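Methyltransferase small domain-containing protein (Thermoplasma acidophilum, PDB 1NE2) is of unknown function but probably belongs to the S-adenosylmethionine-dependent methyltransferases, with a likely transferase activity. Local coordinates at residues B[12-17]-B[69-74]. Numbering follows the deposited sequence.
Sequences IRLQKL and SYLLGA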
loop_
_atom_site.group_PDB
_atom_site.type_symbol
_atom_site.label_atom_id
_atom_site.label_comp_id
_atom_site.label_asym_id
_atom_site.label_seq_id
_atom_site.Cartn_x
_atom_site.Cartn_y
_atom_site.Cartn_z
ATOM N N ILE B 12 -9.937 3.373 22.434
ATOM C CA ILE B 12 -10.428 4.726 22.661
ATOM C C ILE B 12 -10.203 5.629 21.458
ATOM O O ILE B 12 -10.950 6.582 21.251
ATOM C CB ILE B 12 -9.812 5.368 23.933
ATOM C CG1 ILE B 12 -8.289 5.343 23.866
ATOM C CG2 ILE B 12 -10.311 4.636 25.167
ATOM C CD1 ILE B 12 -7.625 6.000 25.055
ATOM N N ARG B 13 -9.184 5.335 20.653
ATOM C CA ARG B 13 -8.953 6.141 19.463
ATOM C C ARG B 13 -9.993 5.763 18.409
ATOM O O ARG B 13 -10.462 6.611 17.651
ATOM C CB ARG B 13 -7.529 5.930 18.928
ATOM C CG ARG B 13 -6.439 6.520 19.827
ATOM C CD ARG B 13 -6.559 8.044 19.918
ATOM N NE ARG B 13 -6.217 8.711 18.663
ATOM C CZ ARG B 13 -4.977 9.013 18.284
ATOM N NH1 ARG B 13 -3.946 8.715 19.062
ATOM N NH2 ARG B 13 -4.768 9.613 17.120
ATOM N N LEU B 14 -10.369 4.487 18.365
ATOM C CA LEU B 14 -11.374 4.043 17.410
ATOM C C LEU B 14 -12.761 4.578 17.784
ATOM O O LEU B 14 -13.587 4.839 16.911
ATOM C CB LEU B 14 -11.416 2.511 17.342
ATOM C CG LEU B 14 -10.172 1.807 16.790
ATOM C CD1 LEU B 14 -10.390 0.286 16.767
ATOM C CD2 LEU B 14 -9.888 2.326 15.386
ATOM N N GLN B 15 -13.012 4.752 19.076
ATOM C CA GLN B 15 -14.314 5.241 19.514
ATOM C C GLN B 15 -14.563 6.685 19.081
ATOM O O GLN B 15 -15.706 7.138 19.034
ATOM C CB GLN B 15 -14.437 5.083 21.035
ATOM C CG GLN B 15 -14.464 3.610 21.458
ATOM C CD GLN B 15 -14.180 3.400 22.931
ATOM O OE1 GLN B 15 -13.440 4.166 23.546
ATOM N NE2 GLN B 15 -14.747 2.340 23.500
ATOM N N LYS B 16 -13.496 7.399 18.741
ATOM C CA LYS B 16 -13.624 8.782 18.298
ATOM C C LYS B 16 -14.157 8.855 16.866
ATOM O O LYS B 16 -14.735 9.863 16.458
ATOM C CB LYS B 16 -12.274 9.492 18.387
ATOM C CG LYS B 16 -11.682 9.507 19.783
ATOM C CD LYS B 16 -10.324 10.181 19.797
ATOM C CE LYS B 16 -9.686 10.103 21.175
ATOM N NZ LYS B 16 -8.317 10.694 21.185
ATOM N N LEU B 17 -13.962 7.782 16.104
ATOM C CA LEU B 17 -14.434 7.727 14.726
ATOM C C LEU B 17 -15.951 7.883 14.656
ATOM O O LEU B 17 -16.644 7.779 15.670
ATOM C CB LEU B 17 -14.024 6.402 14.073
ATOM C CG LEU B 17 -12.602 6.277 13.515
ATOM C CD1 LEU B 17 -11.574 6.761 14.524
ATOM C CD2 LEU B 17 -12.352 4.827 13.137
ATOM N N SER B 69 -5.508 0.179 11.632
ATOM C CA SER B 69 -4.221 -0.293 11.139
ATOM C C SER B 69 -3.263 0.881 11.066
ATOM O O SER B 69 -2.092 0.752 11.395
ATOM C CB SER B 69 -4.367 -0.923 9.752
ATOM O OG SER B 69 -5.168 -2.089 9.811
ATOM N N TYR B 70 -3.777 2.026 10.629
ATOM C CA TYR B 70 -2.973 3.240 10.519
ATOM C C TYR B 70 -2.536 3.681 11.914
ATOM O O TYR B 70 -1.375 4.048 12.132
ATOM C CB TYR B 70 -3.805 4.340 9.857
ATOM C CG TYR B 70 -3.074 5.646 9.666
ATOM C CD1 TYR B 70 -2.085 5.780 8.692
ATOM C CD2 TYR B 70 -3.389 6.756 10.447
ATOM C CE1 TYR B 70 -1.427 7.003 8.497
ATOM C CE2 TYR B 70 -2.743 7.973 10.262
ATOM C CZ TYR B 70 -1.769 8.092 9.288
ATOM O OH TYR B 70 -1.154 9.310 9.097
ATOM N N LEU B 71 -3.467 3.647 12.859
ATOM C CA LEU B 71 -3.164 4.036 14.233
ATOM C C LEU B 71 -2.139 3.105 14.879
ATOM O O LEU B 71 -1.413 3.514 15.786
ATOM C CB LEU B 71 -4.448 4.068 15.066
ATOM C CG LEU B 71 -5.429 5.156 14.620
ATOM C CD1 LEU B 71 -6.810 4.900 15.210
ATOM C CD2 LEU B 71 -4.895 6.512 15.045
ATOM N N LEU B 72 -2.076 1.860 14.412
ATOM C CA LEU B 72 -1.117 0.896 14.956
ATOM C C LEU B 72 0.269 0.986 14.309
ATOM O O LEU B 72 1.151 0.168 14.583
ATOM C CB LEU B 72 -1.670 -0.533 14.834
ATOM C CG LEU B 72 -2.739 -0.882 15.874
ATOM C CD1 LEU B 72 -3.336 -2.241 15.564
ATOM C CD2 LEU B 72 -2.106 -0.889 17.265
ATOM N N GLY B 73 0.461 1.973 13.441
ATOM C CA GLY B 73 1.764 2.148 12.830
ATOM C C GLY B 73 2.068 1.439 11.527
ATOM O O GLY B 73 3.243 1.185 11.225
ATOM N N ALA B 74 1.036 1.108 10.756
ATOM C CA ALA B 74 1.248 0.467 9.465
ATOM C C ALA B 74 2.055 1.449 8.612
ATOM O O ALA B 74 1.900 2.669 8.729
ATOM C CB ALA B 74 -0.095 0.152 8.791
#
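R13 and L71 face each other across segments 12-17 and 69-74, and their CA atoms, 8.1 Å apart, are the nearest pair between these two segments. The contact is made by side chains and is small, with about 135 Å² buried in all. L71 carries one whole side of it. Its CG stands anti to its own carbonyl carbon (chi1 -66°), which sets CG beside the backbone N; from there both methyls reach segment 12-17. The methyls divide the work. CD1 touches two residues: R13 CB at 3.9 Å and the methyl CD2 of L14 at 4.0 Å. CD2 of L71 lies over one face of the R13 guanidinium, off toward its rim, with NH2 at 3.7 Å. The R13 chain bends at chi2 and chi3, which brings this end of the guanidinium to the methyl. This is van der Waals contact with a flat charged group, not a polar bond. L14 and L71 run past each other in opposite directions, and L14 is the buried partner. Cutting L71 back to an alanine is likely to leave the L14 methyl and the R13 guanidinium without their shared apolar neighbour, and the arginine chain freer to turn. Just beyond L71, helix 64-71 closes in a Schellman motif. A74 N bonds to S69 O at 3.2 Å and G73 N to Y70 O at 3.1 Å, around G73 with its positive phi (90°). Helix 64-71 follows strand 54-58 in the Rossmann-like core of what is probably a methyltransferase, and the N-terminal helix 6-14 packs against helix 64-71. L71 and L72 also touch L10, L14 rests on I64, and L72 reaches L41 and I42 of helix 34-46.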